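Local coordinates for protein eukaryotic peptide chain release factor GTP-binding subunit (PDB 1R5B) that is a GTP-binding translation release factor of the eRF3 family, with a GTP-binding domain followed by beta-barrel domains, at residues Gln368-Thr379 and Pro415-Ile425; Glu437-Phe448 and Val459-Asp467. All coordinates share one frame; numbering follows the deposited sequence.

Interaction 1 (Gln368-Thr379 and Pro415-Ile425)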
loop_
_atom_site.group_PDB
_atom_site.type_symbol
_atom_site.label_atom_id
_atom_site.label_comp_id
_atom_site.label_asym_id
_atom_site.label_seq_id
_atom_site.Cartn_x
_atom_site.Cartn_y
_atom_site.Cartn_z
ATOM N N GLN A 368 0.821 4.232 -20.778
ATOM C CA GLN A 368 0.838 2.883 -21.333
ATOM C C GLN A 368 -0.568 2.310 -21.345
ATOM O O GLN A 368 -1.289 2.459 -20.367
ATOM C CB GLN A 368 1.702 1.954 -20.480
ATOM C CG GLN A 368 3.207 2.201 -20.529
ATOM C CD GLN A 368 4.012 1.012 -20.007
ATOM O OE1 GLN A 368 5.152 1.176 -19.565
ATOM N NE2 GLN A 368 3.422 -0.181 -20.056
ATOM N N ILE A 369 -0.926 1.598 -22.414
ATOM C CA ILE A 369 -2.311 1.166 -22.632
ATOM C C ILE A 369 -2.426 -0.215 -23.284
ATOM O O ILE A 369 -1.433 -0.799 -23.718
ATOM C CB ILE A 369 -3.070 2.230 -23.482
ATOM C CG1 ILE A 369 -4.505 2.448 -22.982
ATOM C CG2 ILE A 369 -3.086 1.863 -24.963
ATOM C CD1 ILE A 369 -5.071 3.833 -23.343
ATOM N N ALA A 370 -3.652 -0.721 -23.354
ATOM C CA ALA A 370 -3.902 -2.052 -23.875
ATOM C C ALA A 370 -5.323 -2.155 -24.416
ATOM O O ALA A 370 -6.280 -2.167 -23.643
ATOM C CB ALA A 370 -3.667 -3.095 -22.790
ATOM N N ILE A 371 -5.445 -2.240 -25.742
ATOM C CA ILE A 371 -6.736 -2.303 -26.413
ATOM C C ILE A 371 -7.339 -3.687 -26.186
ATOM O O ILE A 371 -6.603 -4.672 -26.126
ATOM C CB ILE A 371 -6.557 -2.006 -27.923
ATOM C CG1 ILE A 371 -6.224 -0.521 -28.125
ATOM C CG2 ILE A 371 -7.808 -2.401 -28.733
ATOM C CD1 ILE A 371 -4.784 -0.137 -27.793
ATOM N N LEU A 372 -8.670 -3.759 -26.097
ATOM C CA LEU A 372 -9.367 -4.960 -25.611
ATOM C C LEU A 372 -10.318 -5.666 -26.606
ATOM O O LEU A 372 -10.379 -6.899 -26.587
ATOM C CB LEU A 372 -10.123 -4.643 -24.303
ATOM C CG LEU A 372 -9.409 -5.025 -22.994
ATOM C CD1 LEU A 372 -9.943 -4.231 -21.809
ATOM C CD2 LEU A 372 -9.523 -6.526 -22.729
ATOM N N GLU A 373 -11.054 -4.934 -27.456
ATOM C CA GLU A 373 -12.105 -5.593 -28.269
ATOM C C GLU A 373 -12.530 -5.017 -29.648
ATOM O O GLU A 373 -12.243 -5.643 -30.676
ATOM C CB GLU A 373 -13.364 -5.816 -27.410
ATOM C CG GLU A 373 -13.734 -4.658 -26.488
ATOM C CD GLU A 373 -15.233 -4.421 -26.404
ATOM O OE1 GLU A 373 -15.636 -3.248 -26.236
ATOM O OE2 GLU A 373 -16.010 -5.404 -26.504
ATOM N N LEU A 374 -13.234 -3.876 -29.672
ATOM C CA LEU A 374 -13.937 -3.392 -30.894
ATOM C C LEU A 374 -13.185 -2.459 -31.891
ATOM O O LEU A 374 -13.399 -2.594 -33.106
ATOM C CB LEU A 374 -15.309 -2.772 -30.515
ATOM C CG LEU A 374 -15.701 -1.328 -30.901
ATOM C CD1 LEU A 374 -16.163 -1.204 -32.367
ATOM C CD2 LEU A 374 -16.784 -0.802 -29.959
ATOM N N PRO A 375 -12.335 -1.542 -31.398
ATOM C CA PRO A 375 -11.765 -0.428 -32.192
ATOM C C PRO A 375 -11.412 -0.593 -33.708
ATOM O O PRO A 375 -12.321 -0.640 -34.554
ATOM C CB PRO A 375 -10.524 -0.041 -31.360
ATOM C CG PRO A 375 -10.965 -0.242 -29.972
ATOM C CD PRO A 375 -11.845 -1.476 -30.006
ATOM N N SER A 376 -10.114 -0.635 -34.031
ATOM C CA SER A 376 -9.605 -0.374 -35.380
ATOM C C SER A 376 -9.796 1.108 -35.740
ATOM O O SER A 376 -10.303 1.427 -36.814
ATOM C CB SER A 376 -10.270 -1.300 -36.402
ATOM O OG SER A 376 -9.359 -1.653 -37.423
ATOM N N ILE A 377 -9.378 2.005 -34.838
ATOM C CA ILE A 377 -9.687 3.446 -34.957
ATOM C C ILE A 377 -8.466 4.406 -34.854
ATOM O O ILE A 377 -7.502 4.162 -34.109
ATOM C CB ILE A 377 -10.817 3.860 -33.944
ATOM C CG1 ILE A 377 -12.045 2.934 -34.058
ATOM C CG2 ILE A 377 -11.267 5.314 -34.171
ATOM C CD1 ILE A 377 -12.836 3.050 -35.371
ATOM N N LEU A 378 -8.579 5.506 -35.619
ATOM C CA LEU A 378 -7.528 6.512 -35.893
ATOM C C LEU A 378 -6.585 6.935 -34.745
ATOM O O LEU A 378 -6.957 6.939 -33.568
ATOM C CB LEU A 378 -8.176 7.788 -36.483
ATOM C CG LEU A 378 -8.250 7.948 -38.010
ATOM C CD1 LEU A 378 -8.796 6.698 -38.696
ATOM C CD2 LEU A 378 -9.090 9.172 -38.403
ATOM N N THR A 379 -5.367 7.307 -35.145
ATOM C CA THR A 379 -4.354 7.888 -34.259
ATOM C C THR A 379 -4.598 9.368 -34.021
ATOM O O THR A 379 -5.363 10.018 -34.743
ATOM C CB THR A 379 -2.918 7.745 -34.864
ATOM O OG1 THR A 379 -1.980 8.499 -34.083
ATOM C CG2 THR A 379 -2.799 8.404 -36.265
ATOM N N PRO A 415 2.872 4.188 -34.287
ATOM C CA PRO A 415 1.794 3.582 -35.084
ATOM C C PRO A 415 0.784 4.576 -35.655
ATOM O O PRO A 415 0.665 5.690 -35.151
ATOM C CB PRO A 415 1.072 2.653 -34.092
ATOM C CG PRO A 415 1.887 2.617 -32.867
ATOM C CD PRO A 415 2.782 3.808 -32.866
ATOM N N MET A 416 0.061 4.147 -36.691
ATOM C CA MET A 416 -1.007 4.933 -37.312
ATOM C C MET A 416 -2.395 4.620 -36.712
ATOM O O MET A 416 -3.310 5.432 -36.838
ATOM C CB MET A 416 -1.031 4.705 -38.839
ATOM C CG MET A 416 -0.308 5.779 -39.671
ATOM S SD MET A 416 -1.403 6.775 -40.769
ATOM C CE MET A 416 -1.804 8.171 -39.672
ATOM N N PHE A 417 -2.562 3.455 -36.080
ATOM C CA PHE A 417 -3.832 3.114 -35.414
ATOM C C PHE A 417 -3.696 2.027 -34.339
ATOM O O PHE A 417 -2.623 1.445 -34.145
ATOM C CB PHE A 417 -4.908 2.716 -36.447
ATOM C CG PHE A 417 -4.504 1.584 -37.356
ATOM C CD1 PHE A 417 -4.649 0.262 -36.953
ATOM C CD2 PHE A 417 -3.997 1.841 -38.630
ATOM C CE1 PHE A 417 -4.282 -0.790 -37.794
ATOM C CE2 PHE A 417 -3.630 0.795 -39.480
ATOM C CZ PHE A 417 -3.774 -0.522 -39.063
ATOM N N ALA A 418 -4.801 1.778 -33.638
ATOM C CA ALA A 418 -4.869 0.767 -32.584
ATOM C C ALA A 418 -5.616 -0.476 -33.061
ATOM O O ALA A 418 -6.271 -0.458 -34.105
ATOM C CB ALA A 418 -5.547 1.348 -31.354
ATOM N N THR A 419 -5.510 -1.556 -32.293
ATOM C CA THR A 419 -6.163 -2.818 -32.641
ATOM C C THR A 419 -6.166 -3.803 -31.467
ATOM O O THR A 419 -5.457 -3.608 -30.484
ATOM C CB THR A 419 -5.484 -3.446 -33.893
ATOM O OG1 THR A 419 -6.225 -4.586 -34.342
ATOM C CG2 THR A 419 -4.102 -4.003 -33.563
ATOM N N LYS A 420 -6.973 -4.855 -31.578
ATOM C CA LYS A 420 -7.077 -5.891 -30.544
ATOM C C LYS A 420 -5.706 -6.429 -30.106
ATOM O O LYS A 420 -4.921 -6.893 -30.938
ATOM C CB LYS A 420 -7.956 -7.050 -31.042
ATOM C CG LYS A 420 -8.469 -7.985 -29.940
ATOM C CD LYS A 420 -9.074 -9.278 -30.505
ATOM C CE LYS A 420 -10.565 -9.141 -30.791
ATOM N NZ LYS A 420 -10.975 -9.927 -31.995
ATOM N N GLY A 421 -5.429 -6.348 -28.800
ATOM C CA GLY A 421 -4.231 -6.927 -28.206
ATOM C C GLY A 421 -2.963 -6.093 -28.328
ATOM O O GLY A 421 -1.862 -6.585 -28.064
ATOM N N MET A 422 -3.117 -4.829 -28.713
ATOM C CA MET A 422 -1.987 -3.922 -28.882
ATOM C C MET A 422 -1.771 -3.135 -27.577
ATOM O O MET A 422 -2.573 -3.232 -26.652
ATOM C CB MET A 422 -2.261 -2.980 -30.060
ATOM C CG MET A 422 -1.030 -2.433 -30.750
ATOM S SD MET A 422 -1.454 -1.702 -32.323
ATOM C CE MET A 422 -0.622 -0.148 -32.260
ATOM N N LYS A 423 -0.680 -2.368 -27.533
ATOM C CA LYS A 423 -0.273 -1.591 -26.369
ATOM C C LYS A 423 0.085 -0.114 -26.739
ATOM O O LYS A 423 -0.250 0.335 -27.847
ATOM C CB LYS A 423 0.893 -2.332 -25.699
ATOM C CG LYS A 423 0.459 -3.433 -24.698
ATOM C CD LYS A 423 0.625 -4.856 -25.249
ATOM C CE LYS A 423 1.736 -5.618 -24.514
ATOM N NZ LYS A 423 2.047 -6.948 -25.119
ATOM N N ILE A 424 0.708 0.650 -25.826
ATOM C CA ILE A 424 1.174 2.028 -26.135
ATOM C C ILE A 424 2.131 2.689 -25.113
ATOM O O ILE A 424 2.211 2.276 -23.961
ATOM C CB ILE A 424 -0.039 2.985 -26.313
ATOM C CG1 ILE A 424 0.257 4.070 -27.368
ATOM C CG2 ILE A 424 -0.417 3.604 -24.968
ATOM C CD1 ILE A 424 -0.360 5.470 -27.064
ATOM N N ILE A 425 2.843 3.725 -25.561
ATOM C CA ILE A 425 3.447 4.732 -24.670
ATOM C C ILE A 425 3.431 6.123 -25.354
ATOM O O ILE A 425 4.318 6.443 -26.149
ATOM C CB ILE A 425 4.883 4.273 -24.134
ATOM C CG1 ILE A 425 6.018 5.294 -24.385
ATOM C CG2 ILE A 425 5.270 2.887 -24.661
ATOM C CD1 ILE A 425 5.980 6.535 -23.486
#

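Interaction 2 (Glu437-Phe448 and Val459-Asp467)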
loop_
_atom_site.group_PDB
_atom_site.type_symbol
_atom_site.label_atom_id
_atom_site.label_comp_id
_atom_site.label_asym_id
_atom_site.label_seq_id
_atom_site.Cartn_x
_atom_site.Cartn_y
_atom_site.Cartn_z
ATOM N N GLU A 437 -1.745 11.066 -10.594
ATOM C CA GLU A 437 -0.322 10.937 -10.352
ATOM C C GLU A 437 0.198 9.751 -11.172
ATOM O O GLU A 437 -0.580 8.900 -11.614
ATOM C CB GLU A 437 -0.051 10.650 -8.871
ATOM C CG GLU A 437 -0.588 11.686 -7.902
ATOM C CD GLU A 437 0.280 12.911 -7.753
ATOM O OE1 GLU A 437 1.515 12.829 -7.878
ATOM O OE2 GLU A 437 -0.297 13.976 -7.481
ATOM N N ARG A 438 1.512 9.687 -11.339
ATOM C CA ARG A 438 2.156 8.496 -11.884
ATOM C C ARG A 438 1.690 7.251 -11.123
ATOM O O ARG A 438 1.594 7.289 -9.897
ATOM C CB ARG A 438 3.675 8.623 -11.763
ATOM C CG ARG A 438 4.271 9.802 -12.536
ATOM C CD ARG A 438 5.749 9.652 -12.827
ATOM N NE ARG A 438 6.544 9.609 -11.604
ATOM C CZ ARG A 438 7.755 9.073 -11.501
ATOM N NH1 ARG A 438 8.358 8.536 -12.556
ATOM N NH2 ARG A 438 8.377 9.081 -10.328
ATOM N N PHE A 439 1.394 6.163 -11.838
ATOM C CA PHE A 439 1.055 4.878 -11.217
ATOM C C PHE A 439 2.135 4.470 -10.217
ATOM O O PHE A 439 1.844 3.930 -9.150
ATOM C CB PHE A 439 0.915 3.799 -12.301
ATOM C CG PHE A 439 0.535 2.432 -11.771
ATOM C CD1 PHE A 439 -0.792 2.138 -11.450
ATOM C CD2 PHE A 439 1.498 1.448 -11.592
ATOM C CE1 PHE A 439 -1.149 0.887 -10.953
ATOM C CE2 PHE A 439 1.146 0.182 -11.099
ATOM C CZ PHE A 439 -0.181 -0.097 -10.781
ATOM N N GLU A 440 3.382 4.731 -10.610
ATOM C CA GLU A 440 4.593 4.481 -9.834
ATOM C C GLU A 440 4.562 5.157 -8.454
ATOM O O GLU A 440 5.126 4.635 -7.485
ATOM C CB GLU A 440 5.789 5.012 -10.650
ATOM C CG GLU A 440 7.150 4.971 -9.960
ATOM C CD GLU A 440 8.311 5.387 -10.868
ATOM O OE1 GLU A 440 8.078 5.855 -12.014
ATOM O OE2 GLU A 440 9.477 5.242 -10.425
ATOM N N ASP A 441 3.920 6.320 -8.372
ATOM C CA ASP A 441 3.885 7.104 -7.132
ATOM C C ASP A 441 2.673 6.765 -6.246
ATOM O O ASP A 441 2.824 6.508 -5.048
ATOM C CB ASP A 441 3.913 8.607 -7.454
ATOM C CG ASP A 441 5.237 9.055 -8.068
ATOM O OD1 ASP A 441 6.211 8.277 -8.018
ATOM O OD2 ASP A 441 5.404 10.165 -8.631
ATOM N N TYR A 442 1.489 6.777 -6.851
ATOM C CA TYR A 442 0.235 6.434 -6.198
ATOM C C TYR A 442 -0.621 5.633 -7.192
ATOM O O TYR A 442 -1.288 6.194 -8.066
ATOM C CB TYR A 442 -0.500 7.702 -5.737
ATOM C CG TYR A 442 0.341 8.670 -4.931
ATOM C CD1 TYR A 442 1.038 9.695 -5.547
ATOM C CD2 TYR A 442 0.429 8.565 -3.553
ATOM C CE1 TYR A 442 1.817 10.580 -4.816
ATOM C CE2 TYR A 442 1.209 9.434 -2.817
ATOM C CZ TYR A 442 1.894 10.437 -3.450
ATOM O OH TYR A 442 2.673 11.288 -2.715
ATOM N N GLN A 443 -0.594 4.316 -7.048
ATOM C CA GLN A 443 -1.217 3.394 -7.999
ATOM C C GLN A 443 -2.635 3.767 -8.441
ATOM O O GLN A 443 -2.861 3.951 -9.634
ATOM C CB GLN A 443 -1.189 1.966 -7.444
ATOM C CG GLN A 443 0.209 1.366 -7.422
ATOM C CD GLN A 443 0.200 -0.141 -7.224
ATOM O OE1 GLN A 443 -0.708 -0.670 -6.578
ATOM N NE2 GLN A 443 1.211 -0.836 -7.767
ATOM N N TYR A 444 -3.575 3.895 -7.506
ATOM C CA TYR A 444 -4.970 4.174 -7.856
ATOM C C TYR A 444 -5.170 5.569 -8.438
ATOM O O TYR A 444 -6.216 5.833 -9.017
ATOM C CB TYR A 444 -5.915 3.946 -6.670
ATOM C CG TYR A 444 -6.053 2.470 -6.304
ATOM C CD1 TYR A 444 -5.099 1.834 -5.488
ATOM C CD2 TYR A 444 -7.122 1.698 -6.777
ATOM C CE1 TYR A 444 -5.209 0.481 -5.156
ATOM C CE2 TYR A 444 -7.233 0.325 -6.446
ATOM C CZ TYR A 444 -6.276 -0.269 -5.642
ATOM O OH TYR A 444 -6.389 -1.612 -5.315
ATOM N N MET A 445 -4.186 6.452 -8.285
ATOM C CA MET A 445 -4.241 7.778 -8.903
ATOM C C MET A 445 -3.688 7.789 -10.338
ATOM O O MET A 445 -3.864 8.773 -11.065
ATOM C CB MET A 445 -3.488 8.811 -8.055
ATOM C CG MET A 445 -4.027 8.999 -6.631
ATOM S SD MET A 445 -5.780 9.039 -6.476
ATOM C CE MET A 445 -6.080 10.515 -7.185
ATOM N N GLY A 446 -3.021 6.706 -10.735
ATOM C CA GLY A 446 -2.493 6.573 -12.085
ATOM C C GLY A 446 -3.035 5.406 -12.904
ATOM O O GLY A 446 -2.566 5.180 -14.004
ATOM N N ARG A 447 -4.024 4.681 -12.386
ATOM C CA ARG A 447 -4.571 3.505 -13.063
ATOM C C ARG A 447 -5.928 3.816 -13.706
ATOM O O ARG A 447 -6.817 4.305 -13.020
ATOM C CB ARG A 447 -4.725 2.375 -12.043
ATOM C CG ARG A 447 -5.408 1.125 -12.557
ATOM C CD ARG A 447 -5.075 -0.132 -11.748
ATOM N NE ARG A 447 -5.939 -1.272 -12.064
ATOM C CZ ARG A 447 -5.822 -2.485 -11.517
ATOM N NH1 ARG A 447 -4.868 -2.738 -10.627
ATOM N NH2 ARG A 447 -6.653 -3.459 -11.873
ATOM N N PHE A 448 -6.102 3.503 -15.000
ATOM C CA PHE A 448 -7.337 3.859 -15.726
ATOM C C PHE A 448 -7.896 2.847 -16.758
ATOM O O PHE A 448 -7.157 2.053 -17.348
ATOM C CB PHE A 448 -7.184 5.232 -16.372
ATOM C CG PHE A 448 -6.055 5.339 -17.341
ATOM C CD1 PHE A 448 -6.250 5.004 -18.680
ATOM C CD2 PHE A 448 -4.819 5.840 -16.947
ATOM C CE1 PHE A 448 -5.226 5.138 -19.595
ATOM C CE2 PHE A 448 -3.786 5.977 -17.865
ATOM C CZ PHE A 448 -3.995 5.622 -19.192
ATOM N N VAL A 459 -7.122 -0.418 -21.178
ATOM C CA VAL A 459 -6.659 -0.215 -19.805
ATOM C C VAL A 459 -5.245 0.336 -19.843
ATOM O O VAL A 459 -4.459 -0.004 -20.726
ATOM C CB VAL A 459 -6.671 -1.519 -18.954
ATOM C CG1 VAL A 459 -8.073 -1.826 -18.429
ATOM C CG2 VAL A 459 -6.109 -2.707 -19.730
ATOM N N GLY A 460 -4.916 1.177 -18.869
ATOM C CA GLY A 460 -3.634 1.848 -18.874
ATOM C C GLY A 460 -3.239 2.499 -17.569
ATOM O O GLY A 460 -4.058 2.679 -16.676
ATOM N N LYS A 461 -1.956 2.832 -17.475
ATOM C CA LYS A 461 -1.409 3.575 -16.357
ATOM C C LYS A 461 -0.674 4.805 -16.866
ATOM O O LYS A 461 -0.170 4.786 -17.982
ATOM C CB LYS A 461 -0.458 2.693 -15.553
ATOM C CG LYS A 461 0.809 2.251 -16.284
ATOM C CD LYS A 461 1.175 0.808 -15.934
ATOM C CE LYS A 461 2.251 0.239 -16.858
ATOM N NZ LYS A 461 3.286 -0.523 -16.098
ATOM N N VAL A 462 -0.595 5.857 -16.045
ATOM C CA VAL A 462 0.080 7.093 -16.447
ATOM C C VAL A 462 1.523 7.032 -15.979
ATOM O O VAL A 462 1.775 6.543 -14.896
ATOM C CB VAL A 462 -0.650 8.412 -15.949
ATOM C CG1 VAL A 462 -1.883 8.121 -15.109
ATOM C CG2 VAL A 462 0.306 9.371 -15.228
ATOM N N VAL A 463 2.459 7.516 -16.800
ATOM C CA VAL A 463 3.899 7.407 -16.518
ATOM C C VAL A 463 4.615 8.742 -16.366
ATOM O O VAL A 463 5.746 8.792 -15.874
ATOM C CB VAL A 463 4.637 6.546 -17.603
ATOM C CG1 VAL A 463 4.511 7.153 -18.990
ATOM C CG2 VAL A 463 6.111 6.315 -17.240
ATOM N N LYS A 464 3.979 9.820 -16.810
ATOM C CA LYS A 464 4.539 11.157 -16.613
ATOM C C LYS A 464 3.455 12.230 -16.680
ATOM O O LYS A 464 2.552 12.156 -17.511
ATOM C CB LYS A 464 5.637 11.445 -17.648
ATOM C CG LYS A 464 6.288 12.832 -17.502
ATOM C CD LYS A 464 7.733 12.888 -18.025
ATOM C CE LYS A 464 7.931 13.992 -19.068
ATOM N NZ LYS A 464 9.272 14.658 -18.987
ATOM N N ILE A 465 3.551 13.212 -15.783
ATOM C CA ILE A 465 2.657 14.373 -15.778
ATOM C C ILE A 465 3.345 15.490 -16.540
ATOM O O ILE A 465 4.560 15.624 -16.463
ATOM C CB ILE A 465 2.397 14.856 -14.333
ATOM C CG1 ILE A 465 1.874 13.714 -13.447
ATOM C CG2 ILE A 465 1.448 16.074 -14.319
ATOM C CD1 ILE A 465 0.507 13.216 -13.821
ATOM N N LEU A 466 2.573 16.305 -17.249
ATOM C CA LEU A 466 3.125 17.464 -17.960
ATOM C C LEU A 466 2.418 18.763 -17.547
ATOM O O LEU A 466 1.193 18.794 -17.437
ATOM C CB LEU A 466 3.053 17.263 -19.477
ATOM C CG LEU A 466 3.975 16.154 -20.006
ATOM C CD1 LEU A 466 3.573 15.693 -21.417
ATOM C CD2 LEU A 466 5.440 16.603 -19.971
ATOM N N ASP A 467 3.217 19.812 -17.309
ATOM C CA ASP A 467 2.756 21.162 -16.937
ATOM C C ASP A 467 1.532 21.221 -15.992
ATOM O O ASP A 467 1.322 20.446 -15.045
ATOM C CB ASP A 467 2.506 21.982 -18.206
ATOM C CG ASP A 467 1.564 21.289 -19.177
ATOM O OD1 ASP A 467 0.379 21.092 -18.826
ATOM O OD2 ASP A 467 1.925 20.892 -20.308
ATOM O OXT ASP A 467 0.643 22.070 -16.098
HETATM O O HOH W 1 3.584 5.017 -13.679
#

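Interaction 1 (Gln368-Thr379 and Pro415-Ile425)
Ile-371 is held to the 415-425 segment through both backbone polar atoms. Its N donates to Met-422 O at 3.2 Å, and its O receives a weak bond from Gly-421 N. A second weak backbone bond, Thr-379 N to Met-416 O, closes the far end, where Leu-378 and Phe-417 form an isolated bridge. CA-H...O contacts supplement these: Gln-368 CA lies 3.0 Å from Ile-424 O, and Ala-370 CA is 3.3 Å from Met-422 O. Here the end of strand 364-371, an inner strand of the C-terminal beta domain, meets the loop leading into its neighbour, strand 426-430. A type II turn from Thr-419 to Met-422 reverses that loop, with Gly-421 taking the positive phi of its third position. Apolar contact centres on Ile-371. Its CG1 stands beside the backbone N (chi1 -71°) and packs on Ala-418 CB at 3.8 Å, while CG2 is turned against Thr-419 O. Thr-379 and Met-416 cross at an angle, the methyl CG2 of Thr-379 lying 3.6 Å from CE at the end of Met-416's bent chain. The side chains of Ile-369 and Ile-424 both touch Phe-397.

Interaction 2 (Glu437-Phe448 and Val459-Asp467)
Val-462 O is gripped twice. Phe-439 N donates to it almost straight, at 3.1 Å and 169°, and a water donates to it at 2.7 Å while accepting from Glu-440 N. Three more backbone bonds follow. Val-462 N gives its hydrogen to Gly-446 O at 2.9 Å, and Phe-448 and Gly-460 exchange N-H and carbonyl in both directions. Phe-448 and Gly-460 are therefore an antiparallel hydrogen-bonded pair, and Arg-447 with Lys-461 the adjacent non-hydrogen-bonded one. This is the open end of the beta hairpin of strands 447-451 and 457-466 in the C-terminal beta domain; ahead of strand 447-451 the chain makes a short, weakly bonded helical turn at 443-446, and before that turn Arg-438 and Phe-439 meet strand 457-466. The Phe-448 ring, its CG between backbone N and carbonyl carbon (chi1 59°), folds over Gly-460. Gly-460 CA makes a CH-pi contact 3.9 Å from the ring centroid, and Gly-460 O lies over the ring face, offset toward the rim. Phe-448 CE2 reaches Val-462 CG1 at 4.0 Å, and the ring also touches Ala-367 of the next strand. Phe-439 crosses Lys-461 obliquely, CB against CB at 3.7 Å, and Gln-443 CG lies over one face of its ring. The amine of Lys-461 goes on to bond Met-38 O. At the outer end, Arg-438 lays its CD 3.2 Å from Val-463 O, which sits at the guanidinium edge. A bend at chi3 turns that group back to Asp-441, where NE meets OD2 in the guanidinium plane but from above the carboxylate. Glu-440 joins this network through charge alone.

In the fold
Both interactions belong to one antiparallel sheet of the C-terminal domain, and strands 364-371 and 457-466 lie next to each other in it. The backbones of Gln-368 and Ala-370 probably bond to Lys-461 and Val-459, while Ile-369 packs against the Phe-448 ring, joining the two contacts through one apolar side chain. Interaction 1 is a surface contact, its centre about 30 Å from the centre of the chain, in which loops supply most of the residues and much of the backbone bonding is weak. Interaction 2, its centre about 15 Å from the centre of the chain, is partly buried: regular hairpin bonds and a ring over glycine give way at its solvent-facing end to a salt-bridge network and a bound water.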